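Local coordinates for protein GCN5-related N-acetyltransferase (Kribbella flavida, PDB 4H89) that probably transfers an acyl group, most likely acetyl from acetyl-coenzyme A, to an amine acceptor, as a member of the GCN5-related N-acetyltransferase superfamily, at residues V30-Y38 with E154-G162; W141-V152 with V164-P172. All coordinates share one frame; numbering follows the deposited sequence. Where two conformers were deposited one is given.

Interaction 1: residues V30-Y38 with E154-G162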
loop_
_atom_site.group_PDB
_atom_site.type_symbol
_atom_site.label_atom_id
_atom_site.label_comp_id
_atom_site.label_asym_id
_atom_site.label_seq_id
_atom_site.Cartn_x
_atom_site.Cartn_y
_atom_site.Cartn_z
ATOM N N VAL A 30 -4.762 -8.944 -15.038
ATOM C CA VAL A 30 -3.717 -9.809 -14.520
ATOM C C VAL A 30 -2.971 -10.499 -15.658
ATOM O O VAL A 30 -1.739 -10.542 -15.673
ATOM C CB VAL A 30 -4.273 -10.830 -13.542
ATOM C CG1 VAL A 30 -3.219 -11.847 -13.109
ATOM C CG2 VAL A 30 -4.876 -10.135 -12.353
ATOM N N SER A 31 -3.717 -11.044 -16.612
ATOM C CA SER A 31 -3.109 -11.705 -17.767
ATOM C C SER A 31 -2.165 -10.795 -18.568
ATOM O O SER A 31 -1.062 -11.215 -18.937
ATOM C CB SER A 31 -4.197 -12.258 -18.681
ATOM O OG SER A 31 -3.608 -12.931 -19.776
ATOM N N ALA A 32 -2.590 -9.557 -18.830
ATOM C CA ALA A 32 -1.797 -8.642 -19.649
ATOM C C ALA A 32 -0.551 -8.217 -18.889
ATOM O O ALA A 32 0.536 -8.106 -19.471
ATOM C CB ALA A 32 -2.641 -7.447 -20.080
ATOM N N GLY A 33 -0.674 -8.010 -17.588
ATOM C CA GLY A 33 0.495 -7.721 -16.750
ATOM C C GLY A 33 1.123 -6.359 -17.040
ATOM O O GLY A 33 2.320 -6.176 -16.834
ATOM N N GLU A 34 0.331 -5.410 -17.530
ATOM C CA GLU A 34 0.855 -4.137 -17.962
ATOM C C GLU A 34 0.500 -2.949 -17.060
ATOM O O GLU A 34 1.104 -1.900 -17.198
ATOM C CB GLU A 34 0.393 -3.858 -19.406
ATOM C CG GLU A 34 1.010 -4.860 -20.382
ATOM C CD GLU A 34 0.497 -4.771 -21.800
ATOM O OE1 GLU A 34 -0.692 -4.483 -22.019
ATOM O OE2 GLU A 34 1.318 -5.022 -22.709
ATOM N N THR A 35 -0.459 -3.094 -16.117
ATOM C CA THR A 35 -1.030 -1.951 -15.414
ATOM C C THR A 35 -1.154 -2.007 -13.890
ATOM O O THR A 35 -1.198 -0.970 -13.251
ATOM C CB THR A 35 -2.386 -1.587 -15.973
ATOM O OG1 THR A 35 -3.267 -2.655 -15.732
ATOM C CG2 THR A 35 -2.295 -1.306 -17.485
ATOM N N TYR A 36 -1.260 -3.183 -13.307
ATOM C CA TYR A 36 -1.504 -3.326 -11.858
ATOM C C TYR A 36 -0.792 -4.639 -11.445
ATOM O O TYR A 36 -0.729 -5.585 -12.224
ATOM C CB TYR A 36 -3.024 -3.423 -11.536
ATOM C CG TYR A 36 -3.906 -2.123 -11.486
ATOM C CD1 TYR A 36 -3.761 -1.172 -10.481
ATOM C CD2 TYR A 36 -4.937 -1.905 -12.415
ATOM C CE1 TYR A 36 -4.575 -0.020 -10.425
ATOM C CE2 TYR A 36 -5.765 -0.775 -12.356
ATOM C CZ TYR A 36 -5.580 0.197 -11.366
ATOM O OH TYR A 36 -6.419 1.360 -11.307
ATOM N N ALA A 37 -0.203 -4.675 -10.258
ATOM C CA ALA A 37 0.395 -5.877 -9.676
ATOM C C ALA A 37 -0.604 -6.595 -8.756
ATOM O O ALA A 37 -0.911 -6.113 -7.673
ATOM C CB ALA A 37 1.656 -5.511 -8.899
ATOM N N TYR A 38 -1.061 -7.768 -9.188
ATOM C CA TYR A 38 -1.932 -8.634 -8.390
ATOM C C TYR A 38 -1.343 -10.017 -8.288
ATOM O O TYR A 38 -0.522 -10.428 -9.121
ATOM C CB TYR A 38 -3.275 -8.779 -9.081
ATOM C CG TYR A 38 -4.164 -7.582 -9.005
ATOM C CD1 TYR A 38 -4.763 -7.224 -7.810
ATOM C CD2 TYR A 38 -4.465 -6.839 -10.153
ATOM C CE1 TYR A 38 -5.621 -6.126 -7.744
ATOM C CE2 TYR A 38 -5.325 -5.753 -10.101
ATOM C CZ TYR A 38 -5.888 -5.395 -8.889
ATOM O OH TYR A 38 -6.743 -4.319 -8.844
ATOM N N GLU A 154 12.197 1.149 -11.434
ATOM C CA GLU A 154 12.323 -0.288 -11.670
ATOM C C GLU A 154 11.489 -1.129 -10.707
ATOM O O GLU A 154 11.840 -2.257 -10.392
ATOM C CB GLU A 154 13.812 -0.688 -11.652
ATOM C CG GLU A 154 14.595 -0.147 -12.833
ATOM C CD GLU A 154 15.954 -0.761 -12.983
ATOM O OE1 GLU A 154 16.413 -0.836 -14.121
ATOM O OE2 GLU A 154 16.603 -1.048 -12.010
ATOM N N ALA A 155 10.329 -0.629 -10.360
ATOM C CA ALA A 155 9.492 -1.296 -9.361
ATOM C C ALA A 155 8.450 -2.252 -9.940
ATOM O O ALA A 155 7.706 -2.897 -9.212
ATOM C CB ALA A 155 8.825 -0.287 -8.447
ATOM N N PHE A 156 8.389 -2.348 -11.272
ATOM C CA PHE A 156 7.359 -3.167 -11.913
ATOM C C PHE A 156 7.975 -3.816 -13.131
ATOM O O PHE A 156 8.567 -3.126 -13.953
ATOM C CB PHE A 156 6.184 -2.256 -12.347
ATOM C CG PHE A 156 4.995 -2.990 -12.935
ATOM C CD1 PHE A 156 4.945 -3.278 -14.293
ATOM C CD2 PHE A 156 3.928 -3.373 -12.152
ATOM C CE1 PHE A 156 3.840 -3.921 -14.808
ATOM C CE2 PHE A 156 2.824 -3.996 -12.670
ATOM C CZ PHE A 156 2.780 -4.274 -13.998
ATOM N N HIS A 157 7.880 -5.143 -13.260
ATOM C CA HIS A 157 8.393 -5.851 -14.460
ATOM C C HIS A 157 7.316 -5.899 -15.540
ATOM O O HIS A 157 6.292 -6.542 -15.396
ATOM C CB HIS A 157 8.866 -7.262 -14.127
ATOM C CG HIS A 157 9.569 -7.873 -15.293
ATOM N ND1 HIS A 157 8.946 -8.674 -16.210
ATOM C CD2 HIS A 157 10.821 -7.686 -15.747
ATOM C CE1 HIS A 157 9.782 -8.951 -17.197
ATOM N NE2 HIS A 157 10.941 -8.386 -16.929
ATOM N N HIS A 158 7.516 -5.136 -16.603
ATOM C CA HIS A 158 6.604 -5.044 -17.703
ATOM C C HIS A 158 7.012 -6.090 -18.747
ATOM O O HIS A 158 8.201 -6.240 -19.014
ATOM C CB HIS A 158 6.685 -3.626 -18.269
ATOM C CG HIS A 158 5.674 -3.318 -19.322
ATOM N ND1 HIS A 158 5.759 -3.788 -20.611
ATOM C CD2 HIS A 158 4.535 -2.584 -19.263
ATOM C CE1 HIS A 158 4.707 -3.372 -21.293
ATOM N NE2 HIS A 158 3.943 -2.628 -20.501
ATOM N N PRO A 159 6.043 -6.764 -19.349
ATOM C CA PRO A 159 6.400 -7.841 -20.284
ATOM C C PRO A 159 7.148 -7.436 -21.564
ATOM O O PRO A 159 7.805 -8.295 -22.195
ATOM C CB PRO A 159 5.043 -8.479 -20.622
ATOM C CG PRO A 159 4.027 -7.867 -19.766
ATOM C CD PRO A 159 4.589 -6.652 -19.152
ATOM N N THR A 160 7.044 -6.175 -21.960
ATOM C CA THR A 160 7.766 -5.677 -23.111
ATOM C C THR A 160 8.899 -4.711 -22.701
ATOM O O THR A 160 9.985 -4.750 -23.266
ATOM C CB THR A 160 6.800 -4.894 -24.058
ATOM O OG1 THR A 160 5.694 -5.718 -24.405
ATOM C CG2 THR A 160 7.504 -4.400 -25.275
ATOM N N HIS A 161 8.674 -3.850 -21.707
ATOM C CA HIS A 161 9.583 -2.721 -21.434
ATOM C C HIS A 161 10.546 -2.989 -20.307
ATOM O O HIS A 161 11.358 -2.119 -19.969
ATOM C CB HIS A 161 8.784 -1.441 -21.156
ATOM C CG HIS A 161 7.858 -1.104 -22.260
ATOM N ND1 HIS A 161 8.255 -1.105 -23.586
ATOM C CD2 HIS A 161 6.546 -0.810 -22.255
ATOM C CE1 HIS A 161 7.217 -0.817 -24.337
ATOM N NE2 HIS A 161 6.175 -0.613 -23.555
ATOM N N GLY A 162 10.455 -4.179 -19.704
ATOM C CA GLY A 162 11.358 -4.569 -18.643
ATOM C C GLY A 162 10.984 -3.910 -17.320
ATOM O O GLY A 162 9.807 -3.574 -17.083
HETATM O O HOH W 1 3.991 -7.953 -15.884
HETATM O O HOH W 2 3.516 -6.208 -22.973
#

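Interaction 2: residues W141-V152 with V164-P172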
loop_
_atom_site.group_PDB
_atom_site.type_symbol
_atom_site.label_atom_id
_atom_site.label_comp_id
_atom_site.label_asym_id
_atom_site.label_seq_id
_atom_site.Cartn_x
_atom_site.Cartn_y
_atom_site.Cartn_z
ATOM N N TRP A 141 -5.139 10.856 -15.698
ATOM C CA TRP A 141 -5.163 11.299 -14.313
ATOM C C TRP A 141 -4.621 12.733 -14.203
ATOM O O TRP A 141 -5.176 13.543 -13.459
ATOM C CB TRP A 141 -4.371 10.384 -13.403
ATOM C CG TRP A 141 -4.670 8.953 -13.408
ATOM C CD1 TRP A 141 -3.750 7.922 -13.143
ATOM C CD2 TRP A 141 -5.877 8.334 -13.675
ATOM N NE1 TRP A 141 -4.338 6.742 -13.216
ATOM C CE2 TRP A 141 -5.658 6.939 -13.520
ATOM C CE3 TRP A 141 -7.138 8.774 -13.997
ATOM C CZ2 TRP A 141 -6.638 5.999 -13.741
ATOM C CZ3 TRP A 141 -8.114 7.846 -14.242
ATOM C CH2 TRP A 141 -7.880 6.466 -14.092
ATOM N N GLN A 142 -3.549 13.053 -14.919
ATOM C CA GLN A 142 -3.053 14.437 -14.952
ATOM C C GLN A 142 -4.140 15.398 -15.426
ATOM O O GLN A 142 -4.269 16.508 -14.883
ATOM C CB GLN A 142 -1.789 14.543 -15.814
ATOM C CG GLN A 142 -0.593 13.892 -15.139
ATOM C CD GLN A 142 0.622 13.820 -16.018
ATOM O OE1 GLN A 142 0.515 13.549 -17.223
ATOM N NE2 GLN A 142 1.781 13.981 -15.425
ATOM N N SER A 143 -4.895 15.008 -16.451
ATOM C CA SER A 143 -5.960 15.868 -16.975
ATOM C C SER A 143 -7.080 16.107 -15.964
ATOM O O SER A 143 -7.828 17.077 -16.093
ATOM C CB SER A 143 -6.543 15.309 -18.277
ATOM O OG SER A 143 -7.480 14.264 -18.060
ATOM N N LEU A 144 -7.151 15.241 -14.949
ATOM C CA LEU A 144 -8.144 15.321 -13.890
ATOM C C LEU A 144 -7.554 15.852 -12.616
ATOM O O LEU A 144 -8.173 15.741 -11.567
ATOM C CB LEU A 144 -8.788 13.966 -13.662
ATOM C CG LEU A 144 -9.670 13.512 -14.825
ATOM C CD1 LEU A 144 -10.056 12.058 -14.608
ATOM C CD2 LEU A 144 -10.869 14.419 -15.012
ATOM N N GLY A 145 -6.346 16.404 -12.678
ATOM C CA GLY A 145 -5.778 17.127 -11.561
ATOM C C GLY A 145 -4.745 16.413 -10.722
ATOM O O GLY A 145 -4.220 16.992 -9.787
ATOM N N PHE A 146 -4.445 15.161 -11.025
ATOM C CA PHE A 146 -3.423 14.426 -10.284
ATOM C C PHE A 146 -2.042 14.803 -10.758
ATOM O O PHE A 146 -1.848 15.104 -11.922
ATOM C CB PHE A 146 -3.594 12.911 -10.464
ATOM C CG PHE A 146 -4.770 12.322 -9.748
ATOM C CD1 PHE A 146 -6.018 12.364 -10.317
ATOM C CD2 PHE A 146 -4.595 11.636 -8.573
ATOM C CE1 PHE A 146 -7.103 11.857 -9.643
ATOM C CE2 PHE A 146 -5.686 11.128 -7.890
ATOM C CZ PHE A 146 -6.926 11.193 -8.446
ATOM N N ARG A 147 -1.086 14.772 -9.849
ATOM C CA ARG A 147 0.307 14.948 -10.211
ATOM C C ARG A 147 1.153 13.828 -9.682
ATOM O O ARG A 147 0.819 13.170 -8.679
ATOM C CB ARG A 147 0.879 16.274 -9.706
ATOM C CG ARG A 147 1.097 16.367 -8.204
ATOM C CD ARG A 147 1.933 17.597 -7.777
ATOM N NE ARG A 147 1.930 17.804 -6.317
ATOM C CZ ARG A 147 2.998 17.725 -5.528
ATOM N NH1 ARG A 147 2.873 17.921 -4.204
ATOM N NH2 ARG A 147 4.191 17.467 -6.050
ATOM N N VAL A 148 2.293 13.623 -10.340
ATOM C CA VAL A 148 3.261 12.663 -9.881
ATOM C C VAL A 148 4.054 13.285 -8.701
ATOM O O VAL A 148 4.675 14.326 -8.840
ATOM C CB VAL A 148 4.206 12.264 -10.992
ATOM C CG1 VAL A 148 5.295 11.307 -10.477
ATOM C CG2 VAL A 148 3.424 11.587 -12.113
ATOM N N ILE A 149 3.968 12.643 -7.525
ATOM C CA ILE A 149 4.694 13.012 -6.286
ATOM C C ILE A 149 6.137 12.527 -6.375
ATOM O O ILE A 149 7.053 13.124 -5.855
ATOM C CB ILE A 149 3.954 12.309 -5.036
ATOM C CG1 ILE A 149 2.585 12.912 -4.817
ATOM C CG2 ILE A 149 4.784 12.251 -3.774
ATOM C CD1 ILE A 149 2.660 14.393 -4.563
ATOM N N GLY A 150 6.304 11.377 -7.000
ATOM C CA GLY A 150 7.610 10.766 -7.183
ATOM C C GLY A 150 7.429 9.417 -7.887
ATOM O O GLY A 150 6.297 8.954 -8.078
ATOM N N THR A 151 8.532 8.819 -8.312
ATOM C CA THR A 151 8.503 7.558 -9.037
ATOM C C THR A 151 9.518 6.610 -8.431
ATOM O O THR A 151 10.693 6.962 -8.264
ATOM C CB THR A 151 8.831 7.792 -10.518
ATOM O OG1 THR A 151 7.962 8.803 -11.046
ATOM C CG2 THR A 151 8.672 6.471 -11.302
ATOM N N VAL A 152 9.053 5.436 -8.039
ATOM C CA VAL A 152 9.935 4.401 -7.542
ATOM C C VAL A 152 10.522 3.684 -8.765
ATOM O O VAL A 152 9.770 3.097 -9.547
ATOM C CB VAL A 152 9.210 3.406 -6.620
ATOM C CG1 VAL A 152 10.205 2.394 -6.081
ATOM C CG2 VAL A 152 8.452 4.114 -5.471
ATOM N N VAL A 164 10.330 -1.128 -14.993
ATOM C CA VAL A 164 9.907 0.261 -15.156
ATOM C C VAL A 164 9.393 0.820 -13.822
ATOM O O VAL A 164 9.156 0.100 -12.828
ATOM C CB VAL A 164 8.834 0.403 -16.258
ATOM C CG1 VAL A 164 9.381 -0.121 -17.573
ATOM C CG2 VAL A 164 7.531 -0.284 -15.906
ATOM N N GLY A 165 9.244 2.140 -13.782
ATOM C CA GLY A 165 8.852 2.809 -12.540
ATOM C C GLY A 165 7.385 2.703 -12.197
ATOM O O GLY A 165 6.531 2.505 -13.038
ATOM N N LEU A 166 7.127 2.899 -10.891
ATOM C CA LEU A 166 5.789 3.070 -10.373
ATOM C C LEU A 166 5.642 4.493 -9.801
ATOM O O LEU A 166 6.317 4.824 -8.831
ATOM C CB LEU A 166 5.494 2.024 -9.290
ATOM C CG LEU A 166 5.317 0.569 -9.744
ATOM C CD1 LEU A 166 5.104 -0.304 -8.514
ATOM C CD2 LEU A 166 4.147 0.431 -10.738
ATOM N N HIS A 167 4.780 5.309 -10.406
ATOM C CA HIS A 167 4.522 6.637 -9.915
ATOM C C HIS A 167 3.635 6.538 -8.679
ATOM O O HIS A 167 2.707 5.714 -8.643
ATOM C CB HIS A 167 3.725 7.444 -10.914
ATOM C CG HIS A 167 4.364 7.721 -12.216
ATOM N ND1 HIS A 167 5.633 8.192 -12.417
ATOM C CD2 HIS A 167 3.782 7.643 -13.431
ATOM C CE1 HIS A 167 5.800 8.382 -13.721
ATOM N NE2 HIS A 167 4.690 8.048 -14.346
ATOM N N VAL A 168 3.844 7.464 -7.746
ATOM C CA VAL A 168 2.856 7.769 -6.728
ATOM C C VAL A 168 2.203 9.063 -7.187
ATOM O O VAL A 168 2.911 10.006 -7.496
ATOM C CB VAL A 168 3.545 7.981 -5.362
ATOM C CG1 VAL A 168 2.498 8.364 -4.303
ATOM C CG2 VAL A 168 4.296 6.698 -4.991
HETATM N N MSE A 169 0.882 9.094 -7.280
HETATM C CA MSE A 169 0.162 10.244 -7.782
HETATM C C MSE A 169 -0.803 10.754 -6.720
HETATM O O MSE A 169 -1.278 9.998 -5.878
HETATM C CB MSE A 169 -0.599 9.961 -9.043
HETATM C CG MSE A 169 0.335 9.431 -10.134
HETATM SE SE MSE A 169 -0.409 9.319 -11.921
HETATM C CE MSE A 169 -0.496 11.171 -12.480
ATOM N N HIS A 170 -1.083 12.049 -6.759
ATOM C CA HIS A 170 -1.858 12.699 -5.711
ATOM C C HIS A 170 -2.631 13.868 -6.258
ATOM O O HIS A 170 -2.193 14.551 -7.183
ATOM C CB HIS A 170 -0.887 13.185 -4.651
ATOM C CG HIS A 170 -1.501 14.006 -3.556
ATOM N ND1 HIS A 170 -1.536 15.374 -3.616
ATOM C CD2 HIS A 170 -2.077 13.666 -2.370
ATOM C CE1 HIS A 170 -2.088 15.847 -2.522
ATOM N NE2 HIS A 170 -2.397 14.835 -1.743
ATOM N N ARG A 171 -3.809 14.103 -5.682
ATOM C CA ARG A 171 -4.670 15.251 -6.023
ATOM C C ARG A 171 -5.245 15.764 -4.704
ATOM O O ARG A 171 -5.801 14.959 -3.956
ATOM C CB ARG A 171 -5.828 14.729 -6.889
ATOM C CG ARG A 171 -6.712 15.791 -7.484
ATOM C CD ARG A 171 -7.939 15.155 -8.079
ATOM N NE ARG A 171 -8.641 16.017 -9.020
ATOM C CZ ARG A 171 -9.409 17.033 -8.679
ATOM N NH1 ARG A 171 -9.537 17.430 -7.418
ATOM N NH2 ARG A 171 -10.053 17.662 -9.620
ATOM N N PRO A 172 -5.144 17.091 -4.399
ATOM C CA PRO A 172 -5.905 17.632 -3.289
ATOM C C PRO A 172 -7.390 17.723 -3.612
ATOM O O PRO A 172 -7.769 17.778 -4.781
ATOM C CB PRO A 172 -5.318 19.036 -3.087
ATOM C CG PRO A 172 -4.916 19.431 -4.471
ATOM C CD PRO A 172 -4.394 18.141 -5.107
HETATM O O HOH W 3 -2.307 17.757 -7.798
#

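Interaction 1: residues V30-Y38 with E154-G162
Phe156 puts the outer edge of its ring against the backbone that runs from Gly33 to Ala37. CE1 lies 3.4 Å from Gly33 O, which meets the ring near its plane. Further round the same rim, CE2 faces Tyr36 O and Ala37 N, both in plane, and comes within 4.2 Å of Ala37 CB. With CG anti to the backbone N (chi1 -176°), the phenyl group reaches away from its own backbone to the 33-37 loop.

Beside it, Glu34 and His158 pass each other at a slant. The aliphatic part of the glutamate does the touching: CG sits 3.7 Å from His158 NE2, while the carboxylate runs on past the imidazole, its plane 22° from that of the ring. Water 2 links Glu34 OE2, at 2.5 Å, to Thr160 OG1. The imidazole is also held within its own segment, ND1 accepting from Thr160 N and His161 N, whose N-H groups come in tilted from the ring plane. Pro159 CD and His161 CD2 lie against its opposite faces, so its rotation is well fixed. Pro159 leans on the helix end, CG 3.5 Å from Ala32 O, and sets CD 3.3 Å from Gly33 O. That carbonyl, just past the helix, is bridged by water 1 to His157 O; the polar links between the two segments run through water.

In the fold, the turn that follows helix 19-32 lies beside the short strand 157-158, at the surface. Ala155 and Phe156 both face Val164 in a classic beta bulge, where the chain turns a corner from strand 147-155 into 157-158. Tyr36 turns away, its OH hydrogen-bonded to Phe94 N in strand 89-96, while Phe156 also packs on Leu166 and on Pro85 of the second subunit.

Interaction 2: residues W141-V152 with V164-P172
The Phe146 ring carries Arg171 CB over the centre of one face, a CH-pi contact 3.7 Å from the centroid, and has His170 N and Trp141 O in plane at its edge. His167 repeats the theme, with Val148 CG2 over one face of its imidazole and Thr151 OG1 in plane at the edge, hydrogen-bonded to ND1 at 2.8 Å. The Trp141 indole meets Met169, a selenomethionine, at its edge: SE lies 3.8 Å from CD1 in a Met-aromatic contact.

These groups decorate an antiparallel pair, strands 147-152 and 164-172, at the C-terminal end of the GNAT fold, where strand 147-155 is the outermost of the chain's sheet. A beta bulge between Val148 and Gly150 shifts the register by one residue. There Ile149 N still reaches Val168 O, and the Ile149 side chain lays CG1 3.5 Å from His170 CB. The bend of Met169 at chi3 (73°) carries CE to Gln142 CG and to Val148 CG2, 4.0 Å away, joining the helix end to the strand. A Schellman motif with Gly145 as its C-prime residue ends helix 135-143.

Phe127 of the neighbouring strand 124-131 stacks with Phe146 and meets Trp141 edge-to-face. An alanine in place of Phe146 is likely to open a gap beside Phe127 and leave the aliphatic stem of Arg171 without the face it lies on. Ile149 packs on Thr151 of the second subunit, and His170, on the face shared with Val168 and Leu166, on its Val152.

Arg171, extended from CG to NE, runs past Phe146 to the loop that ends helix 135-143. Its NE donates to Leu144 O over 2.6 Å, nearly straight at 170° and in the carbonyl plane.

The two contacts share strand 147-155 and meet where Phe156 O probably accepts from Val164 N and where Ala155 packs on Leu166; along the chain their segments alternate. Interaction 2 is partly buried, covering 867 Å², built on backbone hydrogen bonds within the sheet and on apolar packing against the end of helix 135-143. Interaction 1, at 304 Å², is a surface contact, mostly of loop against loop, although Phe156 and His158 are themselves buried; a ring edge and a proline do the joining there. Their centres are about 17 Å apart. Both touch the second subunit, consistent with a shared interface.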